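Local coordinates for protein 16 kDa salivary peptide (Culex quinquefasciatus, PDB 7KCG) that is of unknown function but is a mosquito salivary protein with a ricin-type beta-trefoil fold that may bind sugars, at residues 34-39 with 75-80; 56-61 with 84-89; 66-71 with 112-117; 105-110 with 136-141. All coordinates share one frame; numbering follows the deposited sequence.

Contact 1: residues 34-39 with 75-80; sequences RRHVSF and GNYVFL. With FMT (formic acid), chain C.
Arg34 lays its aliphatic stem over one face of the Phe79 ring: CB sits 4.1 Å from the ring centroid and only 16° off the ring normal, a CH-pi contact, and CG and CD continue toward CD2 and CE2. The stem is extended from CG to NE, which carries the guanidinium past the ring with its plane 80° from that of the phenyl. There NE donates to O2 of a formic acid molecule (3.0 Å), probably taken up from the crystallisation liquor, while NH1 forms a salt bridge with Asp31. At the rim of the same phenyl lies the imidazole of His36, its NE2 3.6 Å from Phe79 CE1. That NE2 also meets Tyr77 CE1, and the His36 and Tyr77 rings approach rim to rim, so three aromatic side chains form a cluster that His30 extends. Beneath them the backbones pair as antiparallel strands of the beta-trefoil, but over a short span: Arg35 and Leu80 form a hydrogen-bonded pair, Arg35 N to Leu80 O at 2.8 Å and Leu80 N to Arg35 O at 2.7 Å, both nearly straight. The strand directions are 113° apart, consistent with a ladder that soon gives way to side-chain contacts. Val37 provides these on the buried side, where CG1 packs on Leu80 CG at 3.8 Å and CG2 lies 4.0 Å from Val78 CG1. Leu66 of the adjoining strand 64-69 also touches Val37. Arg35, whose CB packs beside that of Leu80, sends its guanidinium to a salt bridge with Glu64.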
# COMPACT_ATOMS: atom_id res chain seq x y z
N ARG A 34 7.95 -4.08 13.53
CA ARG A 34 7.68 -4.05 12.07
C ARG A 34 7.09 -5.38 11.58
O ARG A 34 7.76 -6.39 11.75
CB ARG A 34 8.99 -3.70 11.35
CG ARG A 34 9.41 -2.25 11.47
CD ARG A 34 10.91 -2.09 11.31
NE ARG A 34 11.32 -0.75 11.67
CZ ARG A 34 11.74 -0.40 12.87
NH1 ARG A 34 11.80 -1.30 13.84
NH2 ARG A 34 12.09 0.85 13.11
N ARG A 35 5.88 -5.38 11.03
CA ARG A 35 5.25 -6.60 10.45
C ARG A 35 5.30 -6.51 8.93
O ARG A 35 5.23 -5.41 8.40
CB ARG A 35 3.80 -6.77 10.92
CG ARG A 35 3.03 -7.92 10.28
CD ARG A 35 1.57 -7.99 10.67
NE ARG A 35 1.35 -7.54 12.03
CZ ARG A 35 1.48 -8.31 13.10
NH1 ARG A 35 1.82 -9.58 12.96
NH2 ARG A 35 1.26 -7.81 14.30
N HIS A 36 5.42 -7.65 8.26
CA HIS A 36 5.59 -7.64 6.79
C HIS A 36 4.25 -7.52 6.08
O HIS A 36 3.23 -7.68 6.73
CB HIS A 36 6.33 -8.91 6.38
CG HIS A 36 7.81 -8.78 6.42
ND1 HIS A 36 8.60 -9.62 7.18
CD2 HIS A 36 8.65 -7.93 5.80
CE1 HIS A 36 9.86 -9.29 7.02
NE2 HIS A 36 9.92 -8.25 6.19
N VAL A 37 4.29 -7.23 4.79
CA VAL A 37 3.07 -7.16 4.00
C VAL A 37 3.11 -8.23 2.93
O VAL A 37 4.18 -8.62 2.45
CB VAL A 37 2.85 -5.77 3.36
CG1 VAL A 37 2.62 -4.72 4.42
CG2 VAL A 37 4.05 -5.41 2.50
N SER A 38 1.93 -8.70 2.54
CA SER A 38 1.85 -9.81 1.60
C SER A 38 0.56 -9.68 0.78
O SER A 38 -0.05 -8.61 0.73
CB SER A 38 1.94 -11.14 2.36
OG SER A 38 2.35 -12.16 1.47
N PHE A 39 0.19 -10.79 0.16
CA PHE A 39 -1.02 -10.82 -0.68
C PHE A 39 -1.92 -11.97 -0.21
O PHE A 39 -1.45 -12.86 0.50
CB PHE A 39 -0.65 -11.02 -2.14
CG PHE A 39 -0.05 -9.83 -2.83
CD1 PHE A 39 -0.86 -8.80 -3.28
CD2 PHE A 39 1.31 -9.76 -3.05
CE1 PHE A 39 -0.31 -7.71 -3.92
CE2 PHE A 39 1.85 -8.66 -3.69
CZ PHE A 39 1.04 -7.64 -4.12
N GLY A 75 15.10 -4.15 -2.60
CA GLY A 75 14.25 -2.95 -2.60
C GLY A 75 14.09 -2.40 -1.21
O GLY A 75 14.47 -3.11 -0.28
N ASN A 76 13.55 -1.18 -1.06
CA ASN A 76 13.26 -0.64 0.29
C ASN A 76 12.10 -1.46 0.82
O ASN A 76 11.19 -1.75 0.05
CB ASN A 76 12.97 0.86 0.35
CG ASN A 76 14.06 1.78 -0.11
OD1 ASN A 76 14.47 1.73 -1.27
ND2 ASN A 76 14.48 2.68 0.76
N TYR A 77 12.17 -1.84 2.09
CA TYR A 77 11.13 -2.60 2.74
C TYR A 77 9.86 -1.77 2.86
O TYR A 77 9.90 -0.56 3.05
CB TYR A 77 11.57 -3.01 4.14
CG TYR A 77 12.42 -4.25 4.25
CD1 TYR A 77 11.84 -5.51 4.22
CD2 TYR A 77 13.79 -4.16 4.43
CE1 TYR A 77 12.61 -6.66 4.34
CE2 TYR A 77 14.58 -5.31 4.55
CZ TYR A 77 13.98 -6.55 4.50
OH TYR A 77 14.75 -7.69 4.62
N VAL A 78 8.72 -2.46 2.78
CA VAL A 78 7.42 -1.91 3.11
C VAL A 78 6.88 -2.71 4.28
O VAL A 78 6.78 -3.94 4.19
CB VAL A 78 6.45 -1.98 1.91
CG1 VAL A 78 5.07 -1.59 2.36
CG2 VAL A 78 6.95 -1.10 0.78
N PHE A 79 6.51 -2.02 5.36
CA PHE A 79 6.14 -2.66 6.62
C PHE A 79 4.79 -2.16 7.12
O PHE A 79 4.34 -1.08 6.77
CB PHE A 79 7.15 -2.35 7.75
CG PHE A 79 8.52 -2.89 7.54
CD1 PHE A 79 8.72 -4.23 7.29
CD2 PHE A 79 9.63 -2.06 7.64
CE1 PHE A 79 10.00 -4.73 7.12
CE2 PHE A 79 10.90 -2.56 7.47
CZ PHE A 79 11.08 -3.90 7.22
N LEU A 80 4.20 -2.95 8.01
CA LEU A 80 3.18 -2.49 8.95
C LEU A 80 3.84 -2.15 10.29
O LEU A 80 4.70 -2.89 10.77
CB LEU A 80 2.10 -3.55 9.13
CG LEU A 80 1.29 -3.89 7.88
CD1 LEU A 80 0.18 -4.86 8.19
CD2 LEU A 80 0.74 -2.59 7.29
C FMT C . 12.09 2.45 9.57
O1 FMT C . 12.54 3.27 8.79
O2 FMT C . 12.39 1.20 9.61

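Contact 2: residues 56-61 with 84-89; sequences RIRNNK and KSLIND. With FMT (formic acid), chain D.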
# COMPACT_ATOMS: atom_id res chain seq x y z
N ARG A 56 -3.13 8.35 4.44
CA ARG A 56 -2.59 7.27 5.26
C ARG A 56 -3.35 5.99 4.98
O ARG A 56 -4.55 6.01 4.70
CB ARG A 56 -2.67 7.63 6.74
CG ARG A 56 -1.81 8.82 7.11
CD ARG A 56 -1.66 8.94 8.61
NE ARG A 56 -0.73 10.01 8.96
CZ ARG A 56 0.48 9.83 9.46
NH1 ARG A 56 0.94 8.60 9.72
NH2 ARG A 56 1.23 10.90 9.74
N ILE A 57 -2.64 4.86 5.07
CA ILE A 57 -3.19 3.54 4.78
C ILE A 57 -2.92 2.66 5.99
O ILE A 57 -1.76 2.45 6.36
CB ILE A 57 -2.55 2.93 3.51
CG1 ILE A 57 -2.75 3.85 2.29
CG2 ILE A 57 -3.14 1.54 3.21
CD1 ILE A 57 -1.93 3.39 1.07
N ARG A 58 -3.98 2.11 6.57
CA ARG A 58 -3.91 1.28 7.79
C ARG A 58 -4.57 -0.09 7.58
O ARG A 58 -5.65 -0.14 7.07
CB ARG A 58 -4.60 1.99 8.95
CG ARG A 58 -4.26 1.41 10.30
CD ARG A 58 -4.88 2.22 11.40
NE ARG A 58 -4.36 3.56 11.54
CZ ARG A 58 -3.42 3.90 12.39
NH1 ARG A 58 -2.86 3.00 13.15
NH2 ARG A 58 -3.04 5.15 12.46
N ASN A 59 -3.89 -1.14 8.02
CA ASN A 59 -4.39 -2.53 7.94
C ASN A 59 -5.45 -2.70 9.01
O ASN A 59 -5.12 -2.59 10.14
CB ASN A 59 -3.27 -3.52 8.18
CG ASN A 59 -3.76 -4.95 8.15
OD1 ASN A 59 -4.22 -5.46 9.15
ND2 ASN A 59 -3.65 -5.57 7.00
N ASN A 60 -6.68 -2.95 8.58
CA ASN A 60 -7.91 -3.04 9.41
C ASN A 60 -7.85 -4.13 10.47
O ASN A 60 -8.38 -3.93 11.53
CB ASN A 60 -9.09 -3.46 8.55
CG ASN A 60 -9.92 -2.28 8.12
OD1 ASN A 60 -9.44 -1.19 8.18
ND2 ASN A 60 -11.15 -2.49 7.71
N LYS A 61 -7.17 -5.20 10.16
CA LYS A 61 -7.14 -6.40 10.99
C LYS A 61 -6.28 -6.16 12.22
O LYS A 61 -6.69 -6.47 13.35
CB LYS A 61 -6.62 -7.60 10.20
N LYS A 84 2.51 1.32 16.78
CA LYS A 84 1.27 2.15 16.77
C LYS A 84 1.55 3.62 17.11
O LYS A 84 0.58 4.36 17.26
CB LYS A 84 0.08 1.44 17.41
CG LYS A 84 -0.51 0.32 16.58
CD LYS A 84 -1.81 -0.19 17.11
CE LYS A 84 -2.02 -1.66 16.83
NZ LYS A 84 -3.44 -2.04 16.97
N SER A 85 2.81 4.01 17.19
CA SER A 85 3.16 5.45 17.34
C SER A 85 2.93 6.10 15.98
O SER A 85 3.38 5.56 15.01
CB SER A 85 4.59 5.60 17.74
OG SER A 85 5.36 4.49 17.37
N LEU A 86 2.24 7.23 15.93
CA LEU A 86 1.95 7.84 14.63
C LEU A 86 3.24 8.25 13.94
O LEU A 86 4.09 8.93 14.53
CB LEU A 86 1.04 9.04 14.83
CG LEU A 86 0.30 9.52 13.58
CD1 LEU A 86 -0.68 8.46 13.09
CD2 LEU A 86 -0.42 10.83 13.90
N ILE A 87 3.39 7.85 12.68
CA ILE A 87 4.59 8.16 11.91
C ILE A 87 4.40 9.53 11.27
O ILE A 87 3.45 9.75 10.52
CB ILE A 87 4.86 7.07 10.86
CG1 ILE A 87 5.29 5.79 11.57
CG2 ILE A 87 5.93 7.50 9.87
CD1 ILE A 87 5.62 4.64 10.65
N ASN A 88 5.32 10.45 11.58
CA ASN A 88 5.18 11.85 11.22
C ASN A 88 6.27 12.35 10.26
O ASN A 88 6.33 13.55 9.98
CB ASN A 88 5.18 12.71 12.50
CG ASN A 88 4.45 14.02 12.32
OD1 ASN A 88 3.52 14.13 11.50
ND2 ASN A 88 4.85 15.03 13.08
N ASP A 89 7.12 11.46 9.74
CA ASP A 89 8.25 11.86 8.91
C ASP A 89 8.00 11.67 7.42
O ASP A 89 8.96 11.69 6.64
CB ASP A 89 9.52 11.11 9.33
CG ASP A 89 9.46 9.61 9.03
OD1 ASP A 89 8.43 9.12 8.50
OD2 ASP A 89 10.45 8.91 9.33
C FMT D . 8.97 8.22 13.02
O1 FMT D . 8.22 9.13 12.74
O2 FMT D . 8.61 6.98 13.21
O HOH W 1 -1.05 4.60 14.73
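The tight part of this contact is a single carbonyl held by Arg56, whose NH1 and NH2 both donate to Ile87 O. The NH2 bond is the shorter at 2.6 Å, with an N-H...O angle of 149°; the one from NH1 measures 2.9 Å and is more bent. The oxygen lies only 4° out of the guanidinium plane, so the fork is nearly flat. An extended chain from CG to NE carries the group across from the strand, and NH1 has a second partner in Glu65, with which it forms a salt bridge. Leu86 CD1 sits over one face of this guanidinium, toward its rim, 3.7 Å from NH1. The leucine reaches there with CG anti to the backbone N (chi1 -162°). In the beta-trefoil, strand 54-59 is thereby tied by its arginine side chains to the irregular connection between strands 76-81 and 93-98, with the backbones well separated: the nearest CA atoms, those of Arg56 and Ile87, are 9.8 Å apart. Toward Lys84 the contact is looser and wetter. Arg58 bends at chi3, its NH2 only grazes Leu86 CD1 at 4.1 Å, and a water bridges the remaining distance, accepting from Arg58 NH1 (2.9 Å) and donating to Lys84 O (3.0 Å). Arg58 NH1 also donates to Gly63 O. Beyond Ile87, Asn88 N makes a weak hydrogen bond to a formic acid molecule, probably from the crystallisation liquor.

Contact 3: residues 66-71 with 112-117; sequences LFESQQ and FSHCLF. With FMT (formic acid), chain C.
Glu68 and His114 meet through a strikingly short hydrogen bond, His114 ND1 to Glu68 OE2 at 2.5 Å, although the N-H...O angle is only 145°. The carboxylate receives it on the syn lone pair of OE2, which lies 22° out of the imidazole plane. Glu68 reaches across fully extended, with CG anti to the backbone N (chi1 -180°), and its side chain crosses that of the histidine at about a right angle. Such a short distance between a carboxylate and an imidazole is consistent with a charge-assisted pair. The other oxygen, OE1, is buried without a polar partner in the model and rests against carbon, 3.3 Å from Phe112 CB. Phe112 packs beside the glutamate stem: its CD2 lies 3.5 Å from Glu68 CG, and its CE2 edge points at Glu68 O, 3.2 Å away. Gln70 CG comes to the same ring at its edge, near CZ. The contact joins strand 64-69 of the beta-trefoil to the turn leading into strand 115-118, whose Cys115 is in a disulfide with Cys131. Deeper in, Leu66 CD2 and Leu116 CD1 touch loosely at 4.4 Å. Where the chain turns a corner at Gln70, Ser69 OG accepts from Gln71 N in an ST turn. The same corner holds a formic acid molecule, probably from the crystallisation liquor: Ser69 OG donates to its O2 (2.8 Å) and Gln70 N to its O1 in a nearly straight bond (3.1 Å).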
# COMPACT_ATOMS: atom_id res chain seq x y z
N LEU A 66 0.68 1.37 7.17
CA LEU A 66 1.58 0.96 6.11
C LEU A 66 2.64 2.03 5.90
O LEU A 66 2.31 3.21 5.77
CB LEU A 66 0.79 0.74 4.81
CG LEU A 66 1.59 0.19 3.65
CD1 LEU A 66 1.87 -1.27 3.89
CD2 LEU A 66 0.83 0.40 2.34
N PHE A 67 3.92 1.65 5.86
CA PHE A 67 4.95 2.66 5.65
C PHE A 67 6.14 2.05 4.93
O PHE A 67 6.31 0.84 4.87
CB PHE A 67 5.38 3.34 6.97
CG PHE A 67 6.27 2.49 7.84
CD1 PHE A 67 5.74 1.48 8.61
CD2 PHE A 67 7.63 2.76 7.93
CE1 PHE A 67 6.56 0.71 9.43
CE2 PHE A 67 8.46 1.99 8.75
CZ PHE A 67 7.93 0.98 9.50
N GLU A 68 6.95 2.92 4.34
CA GLU A 68 8.18 2.51 3.67
C GLU A 68 9.37 2.86 4.56
O GLU A 68 9.43 3.95 5.13
CB GLU A 68 8.34 3.19 2.31
CG GLU A 68 9.62 2.76 1.59
CD GLU A 68 9.82 3.42 0.23
OE1 GLU A 68 8.91 4.13 -0.24
OE2 GLU A 68 10.89 3.21 -0.38
N SER A 69 10.32 1.93 4.64
CA SER A 69 11.39 1.97 5.63
C SER A 69 12.70 2.45 5.02
O SER A 69 12.93 2.34 3.82
CB SER A 69 11.57 0.59 6.25
OG SER A 69 12.78 0.48 6.98
N GLN A 70 13.57 2.97 5.88
CA GLN A 70 14.94 3.25 5.48
C GLN A 70 15.70 1.97 5.15
O GLN A 70 16.55 1.96 4.26
CB GLN A 70 15.68 4.02 6.57
CG GLN A 70 15.36 5.51 6.61
CD GLN A 70 16.60 6.37 6.39
OE1 GLN A 70 17.40 6.56 7.30
NE2 GLN A 70 16.76 6.88 5.17
N GLN A 71 15.37 0.91 5.88
CA GLN A 71 16.04 -0.40 5.72
C GLN A 71 15.71 -0.96 4.35
O GLN A 71 14.62 -0.66 3.84
CB GLN A 71 15.52 -1.33 6.81
CG GLN A 71 15.72 -0.78 8.22
CD GLN A 71 15.47 -1.84 9.27
OE1 GLN A 71 15.67 -3.03 9.04
NE2 GLN A 71 15.03 -1.40 10.43
N PHE A 112 9.86 8.86 0.39
CA PHE A 112 10.87 8.23 -0.46
C PHE A 112 10.63 8.39 -1.95
O PHE A 112 11.51 8.04 -2.74
CB PHE A 112 10.96 6.74 -0.13
CG PHE A 112 11.64 6.44 1.18
CD1 PHE A 112 13.00 6.63 1.33
CD2 PHE A 112 10.91 5.95 2.25
CE1 PHE A 112 13.62 6.34 2.52
CE2 PHE A 112 11.54 5.66 3.46
CZ PHE A 112 12.89 5.85 3.59
N SER A 113 9.45 8.87 -2.35
CA SER A 113 9.07 9.02 -3.76
C SER A 113 9.12 7.68 -4.51
O SER A 113 9.58 7.61 -5.65
CB SER A 113 9.95 10.06 -4.46
OG SER A 113 9.77 11.35 -3.91
N HIS A 114 8.62 6.63 -3.87
CA HIS A 114 8.60 5.29 -4.45
C HIS A 114 7.16 4.80 -4.56
O HIS A 114 6.34 5.05 -3.67
CB HIS A 114 9.40 4.29 -3.60
CG HIS A 114 10.87 4.55 -3.58
ND1 HIS A 114 11.71 3.97 -2.66
CD2 HIS A 114 11.65 5.33 -4.37
CE1 HIS A 114 12.95 4.38 -2.88
NE2 HIS A 114 12.93 5.21 -3.91
N CYS A 115 6.85 4.10 -5.65
CA CYS A 115 5.52 3.56 -5.84
C CYS A 115 5.49 2.12 -5.36
O CYS A 115 6.38 1.33 -5.70
CB CYS A 115 5.08 3.64 -7.30
SG CYS A 115 4.78 5.31 -7.88
N LEU A 116 4.45 1.77 -4.62
CA LEU A 116 4.23 0.40 -4.20
C LEU A 116 4.21 -0.52 -5.42
O LEU A 116 3.64 -0.18 -6.46
CB LEU A 116 2.91 0.31 -3.45
CG LEU A 116 2.69 -0.71 -2.34
CD1 LEU A 116 3.54 -0.34 -1.11
CD2 LEU A 116 1.21 -0.71 -1.98
N PHE A 117 4.86 -1.67 -5.29
CA PHE A 117 5.18 -2.50 -6.44
C PHE A 117 5.24 -3.95 -6.00
O PHE A 117 5.58 -4.24 -4.84
CB PHE A 117 6.50 -2.01 -7.06
CG PHE A 117 7.20 -3.02 -7.94
CD1 PHE A 117 8.06 -3.97 -7.40
CD2 PHE A 117 7.07 -2.96 -9.32
CE1 PHE A 117 8.72 -4.89 -8.21
CE2 PHE A 117 7.73 -3.87 -10.14
CZ PHE A 117 8.56 -4.83 -9.58
C FMT C . 12.09 2.45 9.57
O1 FMT C . 12.54 3.27 8.79
O2 FMT C . 12.39 1.20 9.61

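Contact 4: residues 105-110 with 136-141; sequences FHIKNV and YEWRIV
A short antiparallel pairing deep in the beta-trefoil joins strand 104-109 to the final strand, 138-142. One hydrogen-bonded pair defines it: Phe105 N donates to Trp138 O at 2.6 Å, and Trp138 N to Phe105 O at 2.8 Å. The strand directions differ by 98°, and beyond this one pair, side chains carry the contact. Ile107 CD1 lies over the face of the Trp138 indole, 3.5 Å from CG, as a CH-pi contact 28° off the normal of the five-membered ring. Ile140 CD1 packs on Phe105 CD1 at 4.1 Å and more loosely on Ile107 CD1. A water extends the backbone link, accepting from Ile107 N (2.9 Å) and lying 2.7 Å from Tyr136 O, to which it probably donates. His106 runs beside Glu137, its NE2 3.8 Å from Glu137 CG; this nitrogen is buried with no polar partner in the model, while Glu137 forms a salt bridge with Arg17. Trp138 NE1 donates to Leu116 O, tying the indole to strand 115-118. Strand 93-98 borders the pair through Ile96 and Trp94, strand 12-16 through Ile14 and Val12, and Ile57 of strand 54-59 meets Ile107.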
# COMPACT_ATOMS: atom_id res chain seq x y z
N PHE A 105 -4.77 2.86 -9.45
CA PHE A 105 -4.03 3.98 -8.91
C PHE A 105 -2.57 3.59 -8.70
O PHE A 105 -2.25 2.42 -8.51
CB PHE A 105 -4.62 4.46 -7.57
CG PHE A 105 -6.05 4.92 -7.66
CD1 PHE A 105 -7.09 4.00 -7.66
CD2 PHE A 105 -6.34 6.26 -7.76
CE1 PHE A 105 -8.42 4.43 -7.76
CE2 PHE A 105 -7.67 6.71 -7.86
CZ PHE A 105 -8.70 5.79 -7.86
N HIS A 106 -1.70 4.59 -8.77
CA HIS A 106 -0.35 4.52 -8.25
C HIS A 106 -0.38 4.97 -6.79
O HIS A 106 -1.07 5.93 -6.44
CB HIS A 106 0.57 5.42 -9.08
CG HIS A 106 0.74 4.97 -10.50
ND1 HIS A 106 0.57 5.81 -11.58
CD2 HIS A 106 1.08 3.76 -11.01
CE1 HIS A 106 0.80 5.14 -12.69
NE2 HIS A 106 1.11 3.90 -12.38
N ILE A 107 0.34 4.26 -5.93
CA ILE A 107 0.43 4.59 -4.50
C ILE A 107 1.88 4.94 -4.24
O ILE A 107 2.74 4.05 -4.24
CB ILE A 107 -0.04 3.43 -3.62
CG1 ILE A 107 -1.45 3.01 -4.00
CG2 ILE A 107 0.03 3.81 -2.14
CD1 ILE A 107 -1.88 1.59 -3.58
N LYS A 108 2.18 6.23 -4.07
CA LYS A 108 3.56 6.71 -4.04
C LYS A 108 3.92 7.25 -2.66
O LYS A 108 3.23 8.12 -2.13
CB LYS A 108 3.77 7.81 -5.08
CG LYS A 108 5.20 8.27 -5.19
CD LYS A 108 5.29 9.51 -6.06
CE LYS A 108 5.97 9.18 -7.37
NZ LYS A 108 6.97 10.23 -7.71
N ASN A 109 5.02 6.76 -2.11
CA ASN A 109 5.44 7.19 -0.77
C ASN A 109 5.92 8.63 -0.79
O ASN A 109 6.71 9.03 -1.66
CB ASN A 109 6.53 6.27 -0.26
CG ASN A 109 6.78 6.46 1.21
OD1 ASN A 109 7.76 7.08 1.61
ND2 ASN A 109 5.88 5.92 2.03
N VAL A 110 5.46 9.43 0.18
CA VAL A 110 5.82 10.84 0.22
C VAL A 110 7.30 11.00 0.55
O VAL A 110 8.04 11.72 -0.14
CB VAL A 110 4.94 11.59 1.24
CG1 VAL A 110 5.51 12.97 1.54
CG2 VAL A 110 3.50 11.68 0.75
N TYR A 136 2.86 -1.68 -10.77
CA TYR A 136 2.72 -0.53 -9.90
C TYR A 136 1.28 -0.08 -9.73
O TYR A 136 1.03 0.92 -9.05
CB TYR A 136 3.54 0.64 -10.46
CG TYR A 136 5.03 0.40 -10.51
CD1 TYR A 136 5.63 -0.17 -11.63
CD2 TYR A 136 5.85 0.74 -9.44
CE1 TYR A 136 7.00 -0.40 -11.67
CE2 TYR A 136 7.22 0.52 -9.48
CZ TYR A 136 7.79 -0.05 -10.60
OH TYR A 136 9.15 -0.28 -10.64
N GLU A 137 0.32 -0.76 -10.35
CA GLU A 137 -1.04 -0.24 -10.46
C GLU A 137 -1.94 -1.01 -9.52
O GLU A 137 -1.86 -2.23 -9.43
CB GLU A 137 -1.53 -0.33 -11.92
CG GLU A 137 -0.73 0.59 -12.84
CD GLU A 137 -1.16 0.50 -14.30
OE1 GLU A 137 -1.68 -0.55 -14.69
OE2 GLU A 137 -0.96 1.48 -15.04
N TRP A 138 -2.78 -0.27 -8.79
CA TRP A 138 -3.58 -0.84 -7.71
C TRP A 138 -5.03 -0.44 -7.84
O TRP A 138 -5.35 0.75 -7.97
CB TRP A 138 -3.04 -0.39 -6.35
CG TRP A 138 -1.61 -0.73 -6.17
CD1 TRP A 138 -0.54 -0.02 -6.62
CD2 TRP A 138 -1.07 -1.89 -5.51
NE1 TRP A 138 0.64 -0.67 -6.27
CE2 TRP A 138 0.33 -1.81 -5.59
CE3 TRP A 138 -1.65 -2.98 -4.85
CZ2 TRP A 138 1.17 -2.78 -5.02
CZ3 TRP A 138 -0.81 -3.95 -4.29
CH2 TRP A 138 0.58 -3.84 -4.39
N ARG A 139 -5.92 -1.43 -7.75
CA ARG A 139 -7.36 -1.17 -7.76
C ARG A 139 -7.86 -0.99 -6.33
O ARG A 139 -7.74 -1.91 -5.51
CB ARG A 139 -8.13 -2.30 -8.45
CG ARG A 139 -9.64 -2.02 -8.54
CD ARG A 139 -10.37 -3.03 -9.44
NE ARG A 139 -10.98 -4.12 -8.68
CZ ARG A 139 -11.15 -5.36 -9.14
NH1 ARG A 139 -10.73 -5.69 -10.36
NH2 ARG A 139 -11.72 -6.29 -8.38
N ILE A 140 -8.44 0.17 -6.05
CA ILE A 140 -8.87 0.54 -4.70
C ILE A 140 -10.38 0.68 -4.72
O ILE A 140 -10.92 1.58 -5.38
CB ILE A 140 -8.20 1.84 -4.23
CG1 ILE A 140 -6.68 1.67 -4.22
CG2 ILE A 140 -8.73 2.24 -2.87
CD1 ILE A 140 -5.91 2.93 -3.90
N VAL A 141 -11.08 -0.19 -3.98
CA VAL A 141 -12.54 -0.23 -4.00
C VAL A 141 -13.08 -0.15 -2.58
O VAL A 141 -12.53 -0.78 -1.66
CB VAL A 141 -13.06 -1.51 -4.69
CG1 VAL A 141 -14.58 -1.47 -4.81
CG2 VAL A 141 -12.41 -1.70 -6.06
O HOH W 2 2.11 2.19 -6.94

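Contacts 1 and 3 lie closest together, centres about 9 Å apart, and share the formic acid bound by Arg34, Ser69 and Gln70; whether this site relates to the putative sugar binding is not established. Their strands 76-81 and 64-69 are sheet neighbours, with Phe79 O 2.9 Å from Phe67 N. Contact 2 meets contact 3 where Ile87 CD1 packs on Phe67 CG at 3.6 Å, and contact 1 where Leu80 CD1 touches Asn59 CB. Contact 4, about 12 Å from contact 3 between centres, joins it through Leu116 N and Ile107 O, 2.9 Å apart. Contacts 2 and 4, about 17 Å apart by centres, still touch through Ile57 and Ile107.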